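Local coordinates for Peptide/nickel transport system substrate-binding protein (Listeria monocytogenes serotype 1/2a, PDB 5KZT) that probably serves peptide uptake as an extracellular solute-binding protein of the oligopeptide-binding (OppA) type, and holds a bound peptide in this structure, at residues V229-G234 with D374-A379; E370-D375 with K400-P405. All coordinates share one frame; numbering follows the deposited sequence.

Contact 1. Residues V229-G234 with D374-A379; sequences VVQDSG and DDTENA
Gln-231 meets Glu-377 through its carbonyl, Thr-376 through CB and Asp-375 through its amide. The backbone N of Glu-377 donates to Gln-231 O at 3.0 Å, nearly straight at the hydrogen (173°), and water 1 joins the same oxygen to Asn-378 N. Beside this bond Gln-231 CB rests on the methyl CG2 of Thr-376 at 4.0 Å. The extended glutamine side chain then carries its amide to the carboxylate of Asp-375, the two planes 88° apart; NE2 gives OD1 only a weak, bent bond of 3.1 Å, and its stronger partner is Ser-22 O.

Both segments lead into helices, 233-241 and 377-393, with Asp-232 and Thr-376 as N-caps. Each has a short side chain able to turn back on its own helix: Thr-376 OG1, set between backbone N and carbonyl carbon (chi1 59°), accepts from Ala-379 N, and Asp-232 caps a nitrogen farther on while its OD1 pairs with Thr-235. The chain of Glu-377 is extended beyond CG, and OE1 lies 3.4 Å from Asp-232 CB. The side chains of Asp-232 and Glu-377 cross at a slant, their carboxylate planes nearly perpendicular. These like charges stay apart, with 4.2 Å separating Asp-232 OD2 from Glu-377 OE1. Water 2 donates to each of the two oxygens and accepts from Gly-234 N. Water 3 links Glu-377 OE1 to Ser-233 N.

Contact 2. Residues E370-D375 with K400-P405; sequences EFTSDD and KLKNVP
Strands 367-374 and 397-404 pair in parallel here, from Glu-370 beside Lys-400 to Ser-373 beside Asn-403, within the mixed sheet that includes strand 420-425 on the far side of 367-374. The axes of 370-374 and 400-404 approach to 4.5 Å at 25°. Phe-371 N donates to Lys-400 O at 2.8 Å, Lys-402 N to Phe-371 O, Ser-373 N to Lys-402 O and Val-404 N to Ser-373 O, the alternation expected of parallel strands.

On the face of Glu-370, Thr-372 and Lys-402, aliphatic carbon covers polar groups: Lys-402 CD lies 3.7 Å from Glu-370 CD, where the two chains cross at a slant, and 3.8 Å from Thr-372 OG1, whose side chain points the same way as that of the lysine. Lysine suits this partly exposed place because its methylenes pack while the chain bends at its end, Lys-402 NZ lying 4.9 Å from Glu-370 OE2. The carboxylate of Glu-370 has its salt bridge with Arg-281.

Helix 377-393 connects the strands, making a beta-alpha-beta unit, and covers the other face. There Leu-401 CD2 sits at the edge of the Phe-371 ring, near its plane, and 4.1 Å from Phe-371 CB; the buried ring packs against Ile-386 of the helix and meets Phe-420 edge-to-face.

At the C-terminal ends the side chain of Asn-403 takes over from the backbone. Its CG stands anti to the carbonyl carbon (chi1 -73°), and from it Asn-403 ND2 donates to Asp-374 O at 3.0 Å, the acceptor within 4° of the amide plane; Ser-383 OG is a second partner. Just beyond, the side chains of Asp-375 and Pro-405 cross at about a right angle, Asp-375 OD2 lying 3.5 Å from Pro-405 CG.

Contacts 1 and 2 have centres 13 Å apart and share Asp-374 and Asp-375, where strand 367-374 gives way to helix 377-393. Contact 2 pairs that strand with 397-404; contact 1 sets the start of the following helix against 229-234. They also pack directly: Ala-379 CB lies 4.0 Å from Ser-373 OG, and Ala-379 O lies 3.6 Å from Asn-403 ND2. The bound peptide adjoins this junction. Asp-374 OD2 is hydrogen-bonded to the peptide backbone while OD1 forms a salt bridge with Arg-409, and Thr-376 OG1 makes a weak bond to the same backbone, so Asp-374 and the N-cap Thr-376 both bond to the ligand.

Contact 1. Residues V229-G234 with D374-A379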
ATOM      1  N   VAL A 229      -2.272 -18.332   5.486  1.00 19.25           N
ATOM      2  CA  VAL A 229      -1.744 -18.045   4.169  1.00 19.39           C
ATOM      3  C   VAL A 229      -2.164 -19.108   3.158  1.00 20.08           C
ATOM      4  O   VAL A 229      -1.963 -20.299   3.378  1.00 20.99           O
ATOM      5  CB  VAL A 229      -0.216 -17.897   4.212  1.00 19.83           C
ATOM      6  CG1 VAL A 229       0.346 -17.700   2.811  1.00 20.00           C
ATOM      7  CG2 VAL A 229       0.138 -16.722   5.108  1.00 19.44           C
ATOM      8  N   VAL A 230      -2.772 -18.667   2.063  1.00 20.32           N
ATOM      9  CA  VAL A 230      -3.193 -19.551   0.955  1.00 21.12           C
ATOM     10  C   VAL A 230      -2.788 -18.836  -0.320  1.00 21.19           C
ATOM     11  O   VAL A 230      -3.094 -17.671  -0.480  1.00 20.64           O
ATOM     12  CB  VAL A 230      -4.722 -19.788   0.916  1.00 21.11           C
ATOM     13  CG1 VAL A 230      -5.085 -20.709  -0.254  1.00 21.73           C
ATOM     14  CG2 VAL A 230      -5.216 -20.396   2.230  1.00 21.16           C
ATOM     15  N   GLN A 231      -2.102 -19.532  -1.214  1.00 22.18           N
ATOM     16  CA  GLN A 231      -1.495 -18.892  -2.380  1.00 22.85           C
ATOM     17  C   GLN A 231      -1.936 -19.488  -3.701  1.00 23.73           C
ATOM     18  O   GLN A 231      -1.271 -19.291  -4.733  1.00 24.80           O
ATOM     19  CB  GLN A 231       0.009 -18.993  -2.246  1.00 23.58           C
ATOM     20  CG  GLN A 231       0.508 -18.319  -0.984  1.00 23.14           C
ATOM     21  CD  GLN A 231       2.001 -18.194  -0.984  1.00 24.00           C
ATOM     22  OE1 GLN A 231       2.700 -19.204  -1.018  1.00 24.88           O
ATOM     23  NE2 GLN A 231       2.505 -16.955  -0.992  1.00 23.80           N
ATOM     24  N   ASP A 232      -3.023 -20.252  -3.666  1.00 23.72           N
ATOM     25  CA  ASP A 232      -3.644 -20.736  -4.874  1.00 24.63           C
ATOM     26  C   ASP A 232      -5.146 -20.913  -4.636  1.00 23.81           C
ATOM     27  O   ASP A 232      -5.581 -21.351  -3.567  1.00 23.42           O
ATOM     28  CB  ASP A 232      -2.962 -22.011  -5.375  1.00 26.17           C
ATOM     29  CG  ASP A 232      -3.434 -23.251  -4.667  1.00 27.06           C
ATOM     30  OD1 ASP A 232      -2.887 -23.533  -3.588  1.00 27.90           O
ATOM     31  OD2 ASP A 232      -4.352 -23.936  -5.190  1.00 27.57           O
ATOM     32  N   SER A 233      -5.924 -20.551  -5.643  1.00 23.70           N
ATOM     33  CA  SER A 233      -7.370 -20.471  -5.514  1.00 23.38           C
ATOM     34  C   SER A 233      -8.029 -21.825  -5.292  1.00 23.34           C
ATOM     35  O   SER A 233      -9.084 -21.910  -4.670  1.00 22.66           O
ATOM     36  CB  SER A 233      -7.956 -19.798  -6.754  1.00 23.75           C
ATOM     37  OG  SER A 233      -7.555 -18.446  -6.795  1.00 23.95           O
ATOM     38  N   GLY A 234      -7.428 -22.881  -5.829  1.00 24.03           N
ATOM     39  CA  GLY A 234      -7.945 -24.239  -5.638  1.00 24.14           C
ATOM     40  C   GLY A 234      -7.944 -24.645  -4.182  1.00 23.90           C
ATOM     41  O   GLY A 234      -8.938 -25.160  -3.665  1.00 23.59           O
ATOM     42  N   ASP A 374       5.694 -12.018  -7.492  1.00 20.04           N
ATOM     43  CA  ASP A 374       5.431 -12.790  -6.275  1.00 20.79           C
ATOM     44  C   ASP A 374       5.343 -14.289  -6.562  1.00 21.35           C
ATOM     45  O   ASP A 374       5.488 -14.701  -7.715  1.00 21.09           O
ATOM     46  CB  ASP A 374       4.177 -12.248  -5.580  1.00 21.70           C
ATOM     47  CG  ASP A 374       4.369 -10.824  -5.093  1.00 22.41           C
ATOM     48  OD1 ASP A 374       5.504 -10.477  -4.673  1.00 22.81           O
ATOM     49  OD2 ASP A 374       3.408 -10.037  -5.145  1.00 23.92           O
ATOM     50  N   ASP A 375       5.123 -15.089  -5.514  1.00 21.99           N
ATOM     51  CA  ASP A 375       5.183 -16.550  -5.601  1.00 23.09           C
ATOM     52  C   ASP A 375       3.816 -17.252  -5.486  1.00 23.82           C
ATOM     53  O   ASP A 375       3.760 -18.431  -5.153  1.00 24.85           O
ATOM     54  CB  ASP A 375       6.175 -17.106  -4.554  1.00 23.96           C
ATOM     55  CG  ASP A 375       5.743 -16.841  -3.093  1.00 24.20           C
ATOM     56  OD1 ASP A 375       4.791 -16.086  -2.827  1.00 23.56           O
ATOM     57  OD2 ASP A 375       6.383 -17.392  -2.195  1.00 25.52           O
ATOM     58  N   THR A 376       2.730 -16.542  -5.763  1.00 23.69           N
ATOM     59  CA  THR A 376       1.409 -17.172  -5.818  1.00 24.73           C
ATOM     60  C   THR A 376       1.252 -17.855  -7.180  1.00 25.43           C
ATOM     61  O   THR A 376       2.000 -17.569  -8.136  1.00 24.49           O
ATOM     62  CB  THR A 376       0.276 -16.151  -5.610  1.00 24.41           C
ATOM     63  OG1 THR A 376       0.338 -15.139  -6.621  1.00 23.11           O
ATOM     64  CG2 THR A 376       0.388 -15.501  -4.240  1.00 24.43           C
ATOM     65  N   GLU A 377       0.292 -18.769  -7.266  1.00 27.17           N
ATOM     66  CA  GLU A 377      -0.042 -19.410  -8.544  1.00 28.43           C
ATOM     67  C   GLU A 377      -0.345 -18.369  -9.607  1.00 27.49           C
ATOM     68  O   GLU A 377       0.115 -18.479 -10.753  1.00 26.79           O
ATOM     69  CB  GLU A 377      -1.249 -20.341  -8.389  1.00 30.96           C
ATOM     70  CG  GLU A 377      -1.660 -21.059  -9.674  1.00 32.89           C
ATOM     71  CD  GLU A 377      -2.726 -22.110  -9.433  1.00 36.00           C
ATOM     72  OE1 GLU A 377      -3.719 -21.832  -8.730  1.00 37.20           O
ATOM     73  OE2 GLU A 377      -2.571 -23.235  -9.944  1.00 39.29           O
ATOM     74  N   ASN A 378      -1.121 -17.356  -9.240  1.00 27.26           N
ATOM     75  CA  ASN A 378      -1.515 -16.351 -10.232  1.00 27.49           C
ATOM     76  C   ASN A 378      -0.372 -15.427 -10.622  1.00 25.82           C
ATOM     77  O   ASN A 378      -0.322 -14.968 -11.752  1.00 25.23           O
ATOM     78  CB  ASN A 378      -2.731 -15.527  -9.783  1.00 28.47           C
ATOM     79  CG  ASN A 378      -3.442 -14.865 -10.963  1.00 29.34           C
ATOM     80  OD1 ASN A 378      -3.968 -15.552 -11.847  1.00 30.62           O
ATOM     81  ND2 ASN A 378      -3.456 -13.536 -10.986  1.00 28.83           N
ATOM     82  N   ALA A 379       0.537 -15.145  -9.695  1.00 24.57           N
ATOM     83  CA  ALA A 379       1.716 -14.334 -10.028  1.00 23.65           C
ATOM     84  C   ALA A 379       2.614 -15.072 -11.032  1.00 23.42           C
ATOM     85  O   ALA A 379       3.145 -14.453 -11.936  1.00 22.84           O
ATOM     86  CB  ALA A 379       2.499 -13.981  -8.775  1.00 23.18           C
TER
HETATM   87  O   HOH W   1      -2.874 -17.419  -6.835  1.00 24.71           O
HETATM   88  O   HOH W   2      -5.457 -23.733  -7.598  1.00 31.95           O
HETATM   89  O   HOH W   3      -4.647 -19.370  -8.140  1.00 25.33           O

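Contact 2. Residues E370-D375 with K400-P405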
ATOM      1  N   GLU A 370      15.962 -10.081 -15.877  1.00 24.66           N
ATOM      2  CA  GLU A 370      15.183 -10.872 -14.931  1.00 24.32           C
ATOM      3  C   GLU A 370      13.958 -10.073 -14.475  1.00 22.44           C
ATOM      4  O   GLU A 370      14.094  -8.927 -14.039  1.00 21.74           O
ATOM      5  CB  GLU A 370      16.099 -11.281 -13.774  1.00 26.22           C
ATOM      6  CG  GLU A 370      15.494 -11.614 -12.413  1.00 26.85           C
ATOM      7  CD  GLU A 370      16.556 -11.434 -11.312  1.00 28.77           C
ATOM      8  OE1 GLU A 370      16.587 -10.367 -10.579  1.00 28.50           O
ATOM      9  OE2 GLU A 370      17.398 -12.360 -11.227  1.00 30.23           O
ATOM     10  N   PHE A 371      12.780 -10.688 -14.594  1.00 20.97           N
ATOM     11  CA  PHE A 371      11.523 -10.085 -14.183  1.00 20.06           C
ATOM     12  C   PHE A 371      11.146 -10.623 -12.796  1.00 19.54           C
ATOM     13  O   PHE A 371      10.971 -11.838 -12.632  1.00 19.22           O
ATOM     14  CB  PHE A 371      10.436 -10.424 -15.202  1.00 20.10           C
ATOM     15  CG  PHE A 371       9.139  -9.723 -14.950  1.00 19.80           C
ATOM     16  CD1 PHE A 371       9.068  -8.336 -14.977  1.00 19.66           C
ATOM     17  CD2 PHE A 371       7.986 -10.441 -14.665  1.00 19.77           C
ATOM     18  CE1 PHE A 371       7.866  -7.677 -14.730  1.00 19.76           C
ATOM     19  CE2 PHE A 371       6.783  -9.791 -14.408  1.00 19.46           C
ATOM     20  CZ  PHE A 371       6.720  -8.404 -14.445  1.00 19.39           C
ATOM     21  N   THR A 372      11.015  -9.733 -11.811  1.00 19.24           N
ATOM     22  CA  THR A 372      10.590 -10.141 -10.470  1.00 19.46           C
ATOM     23  C   THR A 372       9.083  -9.945 -10.217  1.00 19.15           C
ATOM     24  O   THR A 372       8.533  -8.870 -10.451  1.00 18.83           O
ATOM     25  CB  THR A 372      11.393  -9.424  -9.376  1.00 20.16           C
ATOM     26  OG1 THR A 372      12.773  -9.764  -9.503  1.00 21.03           O
ATOM     27  CG2 THR A 372      10.942  -9.849  -7.988  1.00 20.62           C
ATOM     28  N   SER A 373       8.439 -11.000  -9.716  1.00 19.18           N
ATOM     29  CA  SER A 373       7.073 -10.935  -9.206  1.00 19.25           C
ATOM     30  C   SER A 373       6.923 -11.848  -7.968  1.00 19.75           C
ATOM     31  O   SER A 373       7.921 -12.375  -7.446  1.00 19.93           O
ATOM     32  CB  SER A 373       6.071 -11.298 -10.307  1.00 19.49           C
ATOM     33  OG  SER A 373       4.744 -10.877  -9.948  1.00 19.74           O
ATOM     34  N   ASP A 374       5.694 -12.018  -7.492  1.00 20.04           N
ATOM     35  CA  ASP A 374       5.431 -12.790  -6.275  1.00 20.79           C
ATOM     36  C   ASP A 374       5.343 -14.289  -6.562  1.00 21.35           C
ATOM     37  O   ASP A 374       5.488 -14.701  -7.715  1.00 21.09           O
ATOM     38  CB  ASP A 374       4.177 -12.248  -5.580  1.00 21.70           C
ATOM     39  CG  ASP A 374       4.369 -10.824  -5.093  1.00 22.41           C
ATOM     40  OD1 ASP A 374       5.504 -10.477  -4.673  1.00 22.81           O
ATOM     41  OD2 ASP A 374       3.408 -10.037  -5.145  1.00 23.92           O
ATOM     42  N   ASP A 375       5.123 -15.089  -5.514  1.00 21.99           N
ATOM     43  CA  ASP A 375       5.183 -16.550  -5.601  1.00 23.09           C
ATOM     44  C   ASP A 375       3.816 -17.252  -5.486  1.00 23.82           C
ATOM     45  O   ASP A 375       3.760 -18.431  -5.153  1.00 24.85           O
ATOM     46  CB  ASP A 375       6.175 -17.106  -4.554  1.00 23.96           C
ATOM     47  CG  ASP A 375       5.743 -16.841  -3.093  1.00 24.20           C
ATOM     48  OD1 ASP A 375       4.791 -16.086  -2.827  1.00 23.56           O
ATOM     49  OD2 ASP A 375       6.383 -17.392  -2.195  1.00 25.52           O
ATOM     50  N   LYS A 400      14.230 -13.809 -17.877  1.00 25.13           N
ATOM     51  CA  LYS A 400      14.306 -14.836 -16.816  1.00 26.26           C
ATOM     52  C   LYS A 400      13.246 -14.470 -15.803  1.00 24.35           C
ATOM     53  O   LYS A 400      13.041 -13.287 -15.527  1.00 22.94           O
ATOM     54  CB  LYS A 400      15.649 -14.862 -16.057  1.00 28.12           C
ATOM     55  CG  LYS A 400      16.931 -14.853 -16.869  1.00 30.56           C
ATOM     56  CD  LYS A 400      17.505 -16.245 -17.132  1.00 33.53           C
ATOM     57  CE  LYS A 400      16.968 -16.832 -18.434  1.00 34.53           C
ATOM     58  NZ  LYS A 400      17.421 -18.228 -18.674  1.00 37.07           N
ATOM     59  N   LEU A 401      12.588 -15.474 -15.238  1.00 24.28           N
ATOM     60  CA  LEU A 401      11.546 -15.239 -14.240  1.00 23.28           C
ATOM     61  C   LEU A 401      12.011 -15.503 -12.810  1.00 23.72           C
ATOM     62  O   LEU A 401      12.576 -16.534 -12.513  1.00 24.28           O
ATOM     63  CB  LEU A 401      10.317 -16.090 -14.554  1.00 23.55           C
ATOM     64  CG  LEU A 401       9.609 -15.788 -15.878  1.00 23.27           C
ATOM     65  CD1 LEU A 401       8.351 -16.632 -15.988  1.00 23.89           C
ATOM     66  CD2 LEU A 401       9.303 -14.299 -16.000  1.00 22.25           C
ATOM     67  N   LYS A 402      11.730 -14.555 -11.918  1.00 23.15           N
ATOM     68  CA  LYS A 402      11.961 -14.705 -10.494  1.00 24.13           C
ATOM     69  C   LYS A 402      10.606 -14.483  -9.826  1.00 22.85           C
ATOM     70  O   LYS A 402       9.932 -13.487 -10.101  1.00 21.91           O
ATOM     71  CB  LYS A 402      12.984 -13.664 -10.058  1.00 25.53           C
ATOM     72  CG  LYS A 402      13.516 -13.805  -8.659  1.00 27.69           C
ATOM     73  CD  LYS A 402      14.709 -12.874  -8.467  1.00 29.21           C
ATOM     74  CE  LYS A 402      15.384 -13.089  -7.132  1.00 31.43           C
ATOM     75  NZ  LYS A 402      16.021 -14.431  -7.018  1.00 33.44           N
ATOM     76  N   ASN A 403      10.185 -15.435  -9.002  1.00 25.36           N
ATOM     77  CA  ASN A 403       8.859 -15.406  -8.380  1.00 24.97           C
ATOM     78  C   ASN A 403       9.044 -15.707  -6.902  1.00 24.25           C
ATOM     79  O   ASN A 403       9.124 -16.857  -6.509  1.00 26.26           O
ATOM     80  CB  ASN A 403       7.905 -16.406  -9.055  1.00 25.93           C
ATOM     81  CG  ASN A 403       7.460 -15.947 -10.432  1.00 26.18           C
ATOM     82  OD1 ASN A 403       8.099 -16.242 -11.424  1.00 27.31           O
ATOM     83  ND2 ASN A 403       6.372 -15.200 -10.493  1.00 25.91           N
ATOM     84  N   VAL A 404       9.061 -14.656  -6.087  1.00 22.30           N
ATOM     85  CA  VAL A 404       9.544 -14.736  -4.714  1.00 21.53           C
ATOM     86  C   VAL A 404       8.453 -14.320  -3.726  1.00 20.55           C
ATOM     87  O   VAL A 404       7.457 -13.714  -4.125  1.00 19.57           O
ATOM     88  CB  VAL A 404      10.812 -13.861  -4.545  1.00 21.21           C
ATOM     89  CG1 VAL A 404      11.980 -14.455  -5.338  1.00 22.02           C
ATOM     90  CG2 VAL A 404      10.565 -12.405  -4.947  1.00 20.15           C
ATOM     91  N   PRO A 405       8.619 -14.655  -2.437  1.00 20.45           N
ATOM     92  CA  PRO A 405       7.655 -14.155  -1.461  1.00 19.75           C
ATOM     93  C   PRO A 405       7.596 -12.638  -1.498  1.00 18.41           C
ATOM     94  O   PRO A 405       8.595 -11.967  -1.815  1.00 17.38           O
ATOM     95  CB  PRO A 405       8.218 -14.647  -0.123  1.00 20.77           C
ATOM     96  CG  PRO A 405       9.018 -15.853  -0.484  1.00 21.73           C
ATOM     97  CD  PRO A 405       9.633 -15.521  -1.811  1.00 21.41           C
TER